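Local atomic coordinates of xylose isomerase domain protein (Alicyclobacillus acidocaldarius subsp. acidocaldarius, PDB entry 3U0H), a protein that probably acts as an isomerase of the xylose isomerase-like TIM-barrel family, its substrate not being established. Residues A[5-16]-A[30-39]; A[205-213]-A[221-231]. One frame throughout, in Å; residues are numbered along the deposited sequence.

Interaction 1 (A[5-16]-A[30-39]); sequences EPCLHPTLVDET and YRYVDVPFHW. With EDO (1,2-ethanediol), chain F.
The first beta-alpha-beta unit of the TIM barrel brings strands 5-8 and 32-33 side by side and parallel, with helix 18-27 in the connection. L8 N donates to Y32 O at 3.1 Å, and D34 N to L8 O at 2.9 Å, the latter running nearly along the C=O axis. On the outer, helix-facing side, L8 CB sits over the centre of the Y30 ring, 7° off the ring normal in a CH-pi contact. The leucine torsions (chi1 -171°, chi2 71°) together bring CD1 over the same ring, 3.6 Å from Y30 CE1. Y30 suits this place because its ring covers an aliphatic chain while its hydroxyl bonds to the backbone oxygen of A265; were the ring cut back to an alanine, L8 would probably lose the cover on this flank and the A265 carbonyl that donor. C7 and Y32 point to the other face, where C7 CB and Y32 CB pack at 3.8 Å. Farther on, P10 CG meets P36 CD at 3.6 Å, and W39 turns one ring face to T16 O. At the opposite end, E5 OE2 sits over a face of the R31 guanidinium, 3.4 Å from R31 NH1, the two planes steeply inclined: a salt bridge of charge alone with no N-H aimed at the oxygen. D34 follows its strand: OD1 accepts from O1 of an ethanediol, probably from the crystallisation liquor, at 2.7 Å, and OD2 is bonded to the Y203 hydroxyl. Backbone bonds thus hold the strand pair, apolar side chains cover it on the helix side, and a carboxylate just beyond the strands takes hydroxyl groups.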
loop_
_atom_site.group_PDB
_atom_site.type_symbol
_atom_site.label_atom_id
_atom_site.label_comp_id
_atom_site.label_asym_id
_atom_site.label_seq_id
_atom_site.Cartn_x
_atom_site.Cartn_y
_atom_site.Cartn_z
ATOM N N GLU A 5 -8.700 3.432 33.238
ATOM C CA GLU A 5 -9.249 4.490 34.065
ATOM C C GLU A 5 -10.618 4.960 33.705
ATOM O O GLU A 5 -11.019 4.883 32.564
ATOM C CB GLU A 5 -8.406 5.714 33.959
ATOM C CG GLU A 5 -7.213 5.655 34.845
ATOM C CD GLU A 5 -6.598 7.007 34.899
ATOM O OE1 GLU A 5 -7.198 7.848 35.619
ATOM O OE2 GLU A 5 -5.585 7.215 34.177
ATOM N N PRO A 6 -11.318 5.539 34.685
ATOM C CA PRO A 6 -12.652 6.024 34.453
ATOM C C PRO A 6 -12.555 7.285 33.643
ATOM O O PRO A 6 -11.595 8.034 33.798
ATOM C CB PRO A 6 -13.177 6.304 35.849
ATOM C CG PRO A 6 -12.317 5.483 36.743
ATOM C CD PRO A 6 -10.970 5.558 36.112
ATOM N N CYS A 7 -13.530 7.492 32.775
ATOM C CA CYS A 7 -13.555 8.615 31.859
ATOM C C CYS A 7 -14.957 9.193 31.913
ATOM O O CYS A 7 -15.945 8.472 31.880
ATOM C CB CYS A 7 -13.227 8.162 30.429
ATOM S SG CYS A 7 -13.386 9.533 29.199
ATOM N N LEU A 8 -15.065 10.500 31.995
ATOM C CA LEU A 8 -16.381 11.132 32.070
ATOM C C LEU A 8 -16.968 11.269 30.660
ATOM O O LEU A 8 -16.262 11.519 29.679
ATOM C CB LEU A 8 -16.271 12.476 32.754
ATOM C CG LEU A 8 -17.605 13.145 33.095
ATOM C CD1 LEU A 8 -18.338 12.427 34.231
ATOM C CD2 LEU A 8 -17.353 14.604 33.429
ATOM N N HIS A 9 -18.262 11.037 30.573
ATOM C CA HIS A 9 -18.990 11.175 29.336
ATOM C C HIS A 9 -20.180 12.148 29.456
ATOM O O HIS A 9 -20.894 12.131 30.444
ATOM C CB HIS A 9 -19.523 9.826 28.968
ATOM C CG HIS A 9 -19.973 9.758 27.576
ATOM N ND1 HIS A 9 -21.230 10.020 27.228
ATOM C CD2 HIS A 9 -19.285 9.467 26.410
ATOM C CE1 HIS A 9 -21.343 9.908 25.866
ATOM N NE2 HIS A 9 -20.161 9.568 25.379
ATOM N N PRO A 10 -20.442 12.959 28.426
ATOM C CA PRO A 10 -21.476 14.009 28.460
ATOM C C PRO A 10 -22.890 13.585 28.912
ATOM O O PRO A 10 -23.584 14.352 29.627
ATOM C CB PRO A 10 -21.552 14.448 27.002
ATOM C CG PRO A 10 -20.203 14.152 26.450
ATOM C CD PRO A 10 -19.808 12.867 27.091
ATOM N N THR A 11 -23.298 12.374 28.517
ATOM C CA THR A 11 -24.589 11.809 28.933
ATOM C C THR A 11 -24.710 11.588 30.411
ATOM O O THR A 11 -25.798 11.443 30.899
ATOM C CB THR A 11 -24.838 10.432 28.328
ATOM O OG1 THR A 11 -23.819 9.534 28.796
ATOM C CG2 THR A 11 -24.832 10.497 26.787
ATOM N N LEU A 12 -23.618 11.494 31.133
ATOM C CA LEU A 12 -23.746 11.288 32.568
ATOM C C LEU A 12 -24.232 12.499 33.307
ATOM O O LEU A 12 -24.812 12.355 34.359
ATOM C CB LEU A 12 -22.400 10.875 33.182
ATOM C CG LEU A 12 -22.280 9.431 33.560
ATOM C CD1 LEU A 12 -21.100 9.273 34.507
ATOM C CD2 LEU A 12 -23.586 9.024 34.201
ATOM N N VAL A 13 -23.951 13.690 32.777
ATOM C CA VAL A 13 -24.170 14.943 33.479
ATOM C C VAL A 13 -25.099 15.864 32.699
ATOM O O VAL A 13 -25.227 15.788 31.475
ATOM C CB VAL A 13 -22.840 15.674 33.730
ATOM C CG1 VAL A 13 -21.865 14.758 34.442
ATOM C CG2 VAL A 13 -22.239 16.185 32.429
ATOM N N ASP A 14 -25.763 16.762 33.381
ATOM C CA ASP A 14 -26.874 17.433 32.677
ATOM C C ASP A 14 -26.334 18.735 32.146
ATOM O O ASP A 14 -26.768 19.766 32.557
ATOM C CB ASP A 14 -28.180 17.584 33.545
ATOM C CG ASP A 14 -27.934 17.479 35.075
ATOM O OD1 ASP A 14 -26.842 17.879 35.561
ATOM O OD2 ASP A 14 -28.851 17.007 35.794
ATOM N N GLU A 15 -25.312 18.677 31.297
ATOM C CA GLU A 15 -24.471 19.851 31.143
ATOM C C GLU A 15 -24.044 20.034 29.719
ATOM O O GLU A 15 -23.524 19.134 29.082
ATOM C CB GLU A 15 -23.260 19.848 32.103
ATOM C CG GLU A 15 -22.614 21.228 32.364
ATOM C CD GLU A 15 -23.623 22.400 32.379
ATOM O OE1 GLU A 15 -24.092 22.745 33.489
ATOM O OE2 GLU A 15 -23.979 22.971 31.298
ATOM N N THR A 16 -24.279 21.247 29.239
ATOM C CA THR A 16 -24.093 21.582 27.843
ATOM C C THR A 16 -22.943 22.597 27.667
ATOM O O THR A 16 -22.314 22.600 26.610
ATOM C CB THR A 16 -25.464 22.081 27.287
ATOM O OG1 THR A 16 -25.489 22.032 25.861
ATOM C CG2 THR A 16 -25.799 23.483 27.833
ATOM N N TYR A 30 -12.036 13.262 37.925
ATOM C CA TYR A 30 -11.594 12.587 36.693
ATOM C C TYR A 30 -10.360 13.265 36.099
ATOM O O TYR A 30 -10.102 14.455 36.353
ATOM C CB TYR A 30 -12.655 12.618 35.617
ATOM C CG TYR A 30 -13.873 11.792 35.853
ATOM C CD1 TYR A 30 -14.908 12.268 36.615
ATOM C CD2 TYR A 30 -14.037 10.587 35.254
ATOM C CE1 TYR A 30 -16.049 11.534 36.824
ATOM C CE2 TYR A 30 -15.198 9.844 35.443
ATOM C CZ TYR A 30 -16.208 10.330 36.239
ATOM O OH TYR A 30 -17.383 9.614 36.475
ATOM N N ARG A 31 -9.610 12.502 35.303
ATOM C CA ARG A 31 -8.503 13.017 34.464
ATOM C C ARG A 31 -8.897 12.872 32.969
ATOM O O ARG A 31 -8.763 13.796 32.175
ATOM C CB ARG A 31 -7.217 12.246 34.818
ATOM C CG ARG A 31 -6.050 12.353 33.851
ATOM C CD ARG A 31 -4.926 11.374 34.251
ATOM N NE ARG A 31 -4.084 10.988 33.107
ATOM C CZ ARG A 31 -3.147 10.038 33.108
ATOM N NH1 ARG A 31 -2.898 9.322 34.205
ATOM N NH2 ARG A 31 -2.449 9.808 31.994
ATOM N N TYR A 32 -9.411 11.714 32.592
ATOM C CA TYR A 32 -9.897 11.506 31.226
ATOM C C TYR A 32 -11.325 12.069 31.015
ATOM O O TYR A 32 -12.258 11.738 31.784
ATOM C CB TYR A 32 -9.921 10.027 30.876
ATOM C CG TYR A 32 -8.600 9.471 30.385
ATOM C CD1 TYR A 32 -8.045 9.865 29.164
ATOM C CD2 TYR A 32 -7.919 8.527 31.140
ATOM C CE1 TYR A 32 -6.839 9.318 28.729
ATOM C CE2 TYR A 32 -6.707 7.970 30.720
ATOM C CZ TYR A 32 -6.165 8.353 29.525
ATOM O OH TYR A 32 -4.958 7.771 29.172
ATOM N N VAL A 33 -11.490 12.904 29.980
ATOM C CA VAL A 33 -12.814 13.358 29.543
ATOM C C VAL A 33 -13.073 13.061 28.064
ATOM O O VAL A 33 -12.210 13.260 27.212
ATOM C CB VAL A 33 -13.069 14.831 29.825
ATOM C CG1 VAL A 33 -13.236 15.021 31.316
ATOM C CG2 VAL A 33 -11.977 15.703 29.237
ATOM N N ASP A 34 -14.257 12.508 27.824
ATOM C CA ASP A 34 -14.838 12.373 26.515
ATOM C C ASP A 34 -15.629 13.680 26.253
ATOM O O ASP A 34 -16.494 14.107 27.050
ATOM C CB ASP A 34 -15.748 11.142 26.481
ATOM C CG ASP A 34 -16.192 10.781 25.060
ATOM O OD1 ASP A 34 -16.494 11.695 24.289
ATOM O OD2 ASP A 34 -16.231 9.600 24.703
ATOM N N VAL A 35 -15.250 14.351 25.190
ATOM C CA VAL A 35 -15.892 15.575 24.741
ATOM C C VAL A 35 -16.104 15.416 23.246
ATOM O O VAL A 35 -15.161 15.160 22.535
ATOM C CB VAL A 35 -15.016 16.795 24.988
ATOM C CG1 VAL A 35 -15.716 18.070 24.475
ATOM C CG2 VAL A 35 -14.686 16.921 26.484
ATOM N N PRO A 36 -17.359 15.553 22.765
ATOM C CA PRO A 36 -17.574 15.572 21.326
ATOM C C PRO A 36 -16.824 16.740 20.606
ATOM O O PRO A 36 -16.649 17.856 21.156
ATOM C CB PRO A 36 -19.109 15.699 21.191
ATOM C CG PRO A 36 -19.707 15.398 22.522
ATOM C CD PRO A 36 -18.615 15.505 23.549
ATOM N N PHE A 37 -16.379 16.493 19.381
ATOM C CA PHE A 37 -15.504 17.440 18.681
ATOM C C PHE A 37 -16.173 18.820 18.395
ATOM O O PHE A 37 -15.492 19.879 18.448
ATOM C CB PHE A 37 -14.967 16.830 17.352
ATOM C CG PHE A 37 -14.079 17.801 16.568
ATOM C CD1 PHE A 37 -12.807 18.098 17.019
ATOM C CD2 PHE A 37 -14.568 18.485 15.472
ATOM C CE1 PHE A 37 -12.022 18.997 16.368
ATOM C CE2 PHE A 37 -13.773 19.403 14.796
ATOM C CZ PHE A 37 -12.494 19.649 15.240
ATOM N N HIS A 38 -17.467 18.809 18.048
ATOM C CA HIS A 38 -18.242 20.059 17.870
ATOM C C HIS A 38 -18.114 20.936 19.066
ATOM O O HIS A 38 -18.083 22.173 18.915
ATOM C CB HIS A 38 -19.730 19.799 17.593
ATOM C CG HIS A 38 -20.054 19.550 16.140
ATOM N ND1 HIS A 38 -19.175 19.833 15.111
ATOM C CD2 HIS A 38 -21.227 19.066 15.529
ATOM C CE1 HIS A 38 -19.769 19.536 13.919
ATOM N NE2 HIS A 38 -21.030 19.075 14.179
ATOM N N TRP A 39 -17.983 20.367 20.261
ATOM C CA TRP A 39 -17.843 21.246 21.408
ATOM C C TRP A 39 -16.524 21.936 21.352
ATOM O O TRP A 39 -16.422 23.154 21.523
ATOM C CB TRP A 39 -17.888 20.493 22.689
ATOM C CG TRP A 39 -19.151 19.786 23.056
ATOM C CD1 TRP A 39 -20.056 19.041 22.225
ATOM C CD2 TRP A 39 -19.671 19.670 24.427
ATOM N NE1 TRP A 39 -21.064 18.488 22.983
ATOM C CE2 TRP A 39 -20.887 18.841 24.341
ATOM C CE3 TRP A 39 -19.266 20.150 25.653
ATOM C CZ2 TRP A 39 -21.620 18.526 25.470
ATOM C CZ3 TRP A 39 -20.026 19.848 26.785
ATOM C CH2 TRP A 39 -21.166 19.051 26.696
HETATM C C1 EDO F . -18.207 11.379 21.375
HETATM O O1 EDO F . -18.681 11.812 22.689
HETATM C C2 EDO F . -16.675 11.242 21.287
HETATM O O2 EDO F . -16.127 10.147 22.070
#

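Interaction 2 (A[205-213]-A[221-231]). With PO4 (phosphate ion), chain C.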
loop_
_atom_site.group_PDB
_atom_site.type_symbol
_atom_site.label_atom_id
_atom_site.label_comp_id
_atom_site.label_asym_id
_atom_site.label_seq_id
_atom_site.Cartn_x
_atom_site.Cartn_y
_atom_site.Cartn_z
ATOM N N HIS A 205 -16.614 1.598 26.187
ATOM C CA HIS A 205 -17.752 2.160 26.895
ATOM C C HIS A 205 -18.254 1.160 27.897
ATOM O O HIS A 205 -18.329 -0.047 27.607
ATOM C CB HIS A 205 -18.920 2.457 25.964
ATOM C CG HIS A 205 -18.721 3.602 25.000
ATOM N ND1 HIS A 205 -19.521 3.764 23.922
ATOM C CD2 HIS A 205 -17.814 4.635 24.968
ATOM C CE1 HIS A 205 -19.151 4.869 23.248
ATOM N NE2 HIS A 205 -18.091 5.388 23.878
ATOM N N ILE A 206 -18.688 1.691 29.051
ATOM C CA ILE A 206 -19.379 0.941 30.090
ATOM C C ILE A 206 -20.786 1.546 30.471
ATOM O O ILE A 206 -21.024 2.724 30.297
ATOM C CB ILE A 206 -18.400 0.796 31.288
ATOM C CG1 ILE A 206 -18.805 -0.375 32.176
ATOM C CG2 ILE A 206 -18.227 2.113 32.024
ATOM C CD1 ILE A 206 -17.710 -0.905 33.078
ATOM N N ASN A 207 -21.706 0.713 30.975
ATOM C CA ASN A 207 -23.142 1.064 31.220
ATOM C C ASN A 207 -23.817 -0.226 31.663
ATOM O O ASN A 207 -23.129 -1.246 31.862
ATOM C CB ASN A 207 -23.835 1.635 29.949
ATOM C CG ASN A 207 -23.438 0.850 28.717
ATOM O OD1 ASN A 207 -23.659 -0.373 28.684
ATOM N ND2 ASN A 207 -22.723 1.494 27.787
ATOM N N ASP A 208 -25.144 -0.194 31.823
ATOM C CA ASP A 208 -25.908 -1.335 32.349
ATOM C C ASP A 208 -27.355 -1.386 31.864
ATOM O O ASP A 208 -27.809 -0.491 31.198
ATOM C CB ASP A 208 -25.881 -1.332 33.896
ATOM C CG ASP A 208 -25.584 -2.704 34.487
ATOM O OD1 ASP A 208 -25.982 -3.715 33.862
ATOM O OD2 ASP A 208 -24.955 -2.758 35.582
ATOM N N THR A 209 -28.058 -2.463 32.199
ATOM C CA THR A 209 -29.472 -2.655 31.872
ATOM C C THR A 209 -30.059 -3.801 32.660
ATOM O O THR A 209 -29.358 -4.783 32.912
ATOM C CB THR A 209 -29.665 -3.043 30.391
ATOM O OG1 THR A 209 -31.025 -2.829 30.059
ATOM C CG2 THR A 209 -29.299 -4.530 30.125
ATOM N N ARG A 210 -31.366 -3.735 32.972
ATOM C CA ARG A 210 -32.062 -4.867 33.651
ATOM C C ARG A 210 -32.826 -5.724 32.686
ATOM O O ARG A 210 -33.370 -6.757 33.057
ATOM C CB ARG A 210 -32.986 -4.365 34.722
ATOM C CG ARG A 210 -32.258 -3.714 35.884
ATOM C CD ARG A 210 -33.278 -3.488 36.996
ATOM N NE ARG A 210 -32.690 -2.853 38.137
ATOM C CZ ARG A 210 -33.310 -2.661 39.277
ATOM N NH1 ARG A 210 -34.570 -3.069 39.474
ATOM N NH2 ARG A 210 -32.657 -2.058 40.246
ATOM N N ASP A 211 -32.842 -5.299 31.436
ATOM C CA ASP A 211 -33.429 -6.078 30.357
ATOM C C ASP A 211 -32.536 -7.205 29.886
ATOM O O ASP A 211 -31.296 -7.130 29.936
ATOM C CB ASP A 211 -33.775 -5.164 29.181
ATOM C CG ASP A 211 -34.597 -3.968 29.622
ATOM O OD1 ASP A 211 -35.252 -4.037 30.666
ATOM O OD2 ASP A 211 -34.573 -2.953 28.940
ATOM N N ALA A 212 -33.201 -8.259 29.448
ATOM C CA ALA A 212 -32.575 -9.312 28.747
ATOM C C ALA A 212 -31.900 -8.768 27.437
ATOM O O ALA A 212 -32.346 -7.780 26.828
ATOM C CB ALA A 212 -33.600 -10.385 28.437
ATOM N N PRO A 213 -30.846 -9.451 26.982
ATOM C CA PRO A 213 -30.182 -9.083 25.735
ATOM C C PRO A 213 -31.121 -8.738 24.584
ATOM O O PRO A 213 -30.866 -7.748 23.868
ATOM C CB PRO A 213 -29.341 -10.343 25.380
ATOM C CG PRO A 213 -29.183 -11.127 26.671
ATOM C CD PRO A 213 -30.341 -10.729 27.553
ATOM N N ARG A 221 -30.507 3.362 28.639
ATOM C CA ARG A 221 -29.482 2.695 29.416
ATOM C C ARG A 221 -29.416 3.166 30.887
ATOM O O ARG A 221 -29.996 4.164 31.296
ATOM C CB ARG A 221 -28.090 2.917 28.762
ATOM C CG ARG A 221 -27.989 2.699 27.231
ATOM C CD ARG A 221 -26.537 2.679 26.752
ATOM N NE ARG A 221 -26.488 2.478 25.324
ATOM C CZ ARG A 221 -25.367 2.438 24.611
ATOM N NH1 ARG A 221 -24.185 2.622 25.213
ATOM N NH2 ARG A 221 -25.431 2.203 23.304
ATOM N N LEU A 222 -28.692 2.412 31.690
ATOM C CA LEU A 222 -28.591 2.672 33.128
ATOM C C LEU A 222 -27.109 2.942 33.473
ATOM O O LEU A 222 -26.188 2.703 32.648
ATOM C CB LEU A 222 -29.119 1.467 33.880
ATOM C CG LEU A 222 -30.615 1.146 33.879
ATOM C CD1 LEU A 222 -30.899 0.070 34.925
ATOM C CD2 LEU A 222 -31.479 2.372 34.164
ATOM N N LEU A 223 -26.903 3.471 34.672
ATOM C CA LEU A 223 -25.583 3.727 35.194
ATOM C C LEU A 223 -24.876 2.437 35.428
ATOM O O LEU A 223 -25.495 1.508 35.955
ATOM C CB LEU A 223 -25.658 4.407 36.546
ATOM C CG LEU A 223 -26.404 5.735 36.596
ATOM C CD1 LEU A 223 -26.283 6.334 38.018
ATOM C CD2 LEU A 223 -25.868 6.654 35.495
ATOM N N PRO A 224 -23.561 2.385 35.109
ATOM C CA PRO A 224 -22.785 1.174 35.427
ATOM C C PRO A 224 -23.104 0.656 36.831
ATOM O O PRO A 224 -23.066 1.427 37.798
ATOM C CB PRO A 224 -21.347 1.654 35.367
ATOM C CG PRO A 224 -21.389 2.839 34.461
ATOM C CD PRO A 224 -22.685 3.514 34.752
ATOM N N GLY A 225 -23.463 -0.622 36.927
ATOM C CA GLY A 225 -23.808 -1.212 38.200
ATOM C C GLY A 225 -25.254 -1.107 38.710
ATOM O O GLY A 225 -25.559 -1.666 39.760
ATOM N N ASP A 226 -26.159 -0.424 38.020
ATOM C CA ASP A 226 -27.587 -0.490 38.437
ATOM C C ASP A 226 -28.384 -1.645 37.759
ATOM O O ASP A 226 -29.556 -1.815 37.983
ATOM C CB ASP A 226 -28.249 0.855 38.201
ATOM C CG ASP A 226 -27.708 1.957 39.119
ATOM O OD1 ASP A 226 -27.240 1.647 40.232
ATOM O OD2 ASP A 226 -27.777 3.154 38.739
ATOM N N GLY A 227 -27.712 -2.507 36.999
ATOM C CA GLY A 227 -28.388 -3.583 36.269
ATOM C C GLY A 227 -27.776 -4.965 36.370
ATOM O O GLY A 227 -27.167 -5.295 37.386
ATOM N N ARG A 228 -27.953 -5.774 35.313
ATOM C CA ARG A 228 -27.544 -7.197 35.336
ATOM C C ARG A 228 -26.365 -7.585 34.412
ATOM O O ARG A 228 -26.001 -8.739 34.391
ATOM C CB ARG A 228 -28.768 -8.140 35.108
ATOM C CG ARG A 228 -29.410 -8.157 33.703
ATOM C CD ARG A 228 -30.733 -8.957 33.678
ATOM N NE ARG A 228 -30.531 -10.379 33.951
ATOM C CZ ARG A 228 -30.007 -11.272 33.096
ATOM N NH1 ARG A 228 -29.852 -12.537 33.484
ATOM N NH2 ARG A 228 -29.615 -10.941 31.864
ATOM N N ILE A 229 -25.756 -6.640 33.694
ATOM C CA ILE A 229 -24.633 -6.958 32.754
ATOM C C ILE A 229 -23.438 -7.351 33.608
ATOM O O ILE A 229 -23.189 -6.685 34.619
ATOM C CB ILE A 229 -24.267 -5.770 31.861
ATOM C CG1 ILE A 229 -25.488 -5.320 31.094
ATOM C CG2 ILE A 229 -23.192 -6.116 30.822
ATOM C CD1 ILE A 229 -25.167 -4.155 30.198
ATOM N N PRO A 230 -22.745 -8.483 33.282
ATOM C CA PRO A 230 -21.506 -8.893 34.059
ATOM C C PRO A 230 -20.288 -8.029 33.750
ATOM O O PRO A 230 -19.509 -8.256 32.784
ATOM C CB PRO A 230 -21.289 -10.356 33.662
ATOM C CG PRO A 230 -22.613 -10.809 33.132
ATOM C CD PRO A 230 -23.220 -9.600 32.447
ATOM N N LEU A 231 -20.116 -7.022 34.579
ATOM C CA LEU A 231 -19.216 -5.942 34.211
ATOM C C LEU A 231 -17.798 -6.260 34.643
ATOM O O LEU A 231 -16.857 -5.743 34.071
ATOM C CB LEU A 231 -19.684 -4.605 34.802
ATOM C CG LEU A 231 -20.916 -3.926 34.167
ATOM C CD1 LEU A 231 -21.144 -2.560 34.843
ATOM C CD2 LEU A 231 -20.804 -3.803 32.643
HETATM P P PO4 C . -30.504 -12.392 36.946
HETATM O O1 PO4 C . -30.261 -13.831 36.520
HETATM O O2 PO4 C . -29.208 -11.619 37.136
HETATM O O3 PO4 C . -31.233 -11.665 35.847
HETATM O O4 PO4 C . -31.338 -12.397 38.214
HETATM O O HOH W 1 -24.164 -5.126 36.539
#
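With chi1 at -134°, away from any staggered position, and chi2 at -32°, the D208 carboxylate is swung into the loop 221-231, where its oxygens meet a row of backbone N-H groups. OD1 takes I229 N at 2.9 Å on its syn lone pair and T209 N on the anti side, somewhat out of the carboxylate plane. OD2 receives weaker bonds from G225 N and G227 N, and a water lies within hydrogen-bonding distance of both D208 OD2 and I229 O. Aspartate suits the place: its side chain is short enough to stay beside its own backbone, yet offers two acceptors to a loop that has no regular secondary structure.

The backbones add a single antiparallel hydrogen-bonded pair, D208 with L222, L222 N reaching D208 O at 3.1 Å. Farther along, R228 N bonds to T209 O at 3.0 Å and is nearly straight, at 174°. Two glycines serve for different reasons. G225 takes a positive phi (87°) in the type II turn from L223 to D226, where a side chain would press on the preceding carbonyl; G227 allows the close approach itself, since a side chain there would run into T209 O and D208 OD1. Around this polar centre, I229 CG1 presses against T209 CG2 at 4.0 Å, and I206 CG1 meets L231 CD2 at the same separation. N207 ND2 and R221 NH1 are both donors and do not bond each other; both turn to D179, and R221 also forms a salt bridge with D218. One buried carboxylate thus satisfies several amides at once, and the N-H groups converging on it would probably stabilise its negative charge.

In the fold
Both contacts reach the closed eight-stranded sheet, but only interaction 1 joins two of its strands. It ties together the first two and the loops that follow them, nearer the centre of the chain; interaction 2 folds the loop after strand 201-206 back on itself before helix 231-241, farther out. Each mixes buried residues with more exposed ones. In the first, parallel backbone pairing is flanked by apolar and aromatic side chains; in the second, beside an isolated antiparallel pair, a carboxylate organises the irregular backbone. The two meet directly, L12 CD2 lying 3.5 Å from L223 CD2, so the loop following the seventh strand packs against the one following the first.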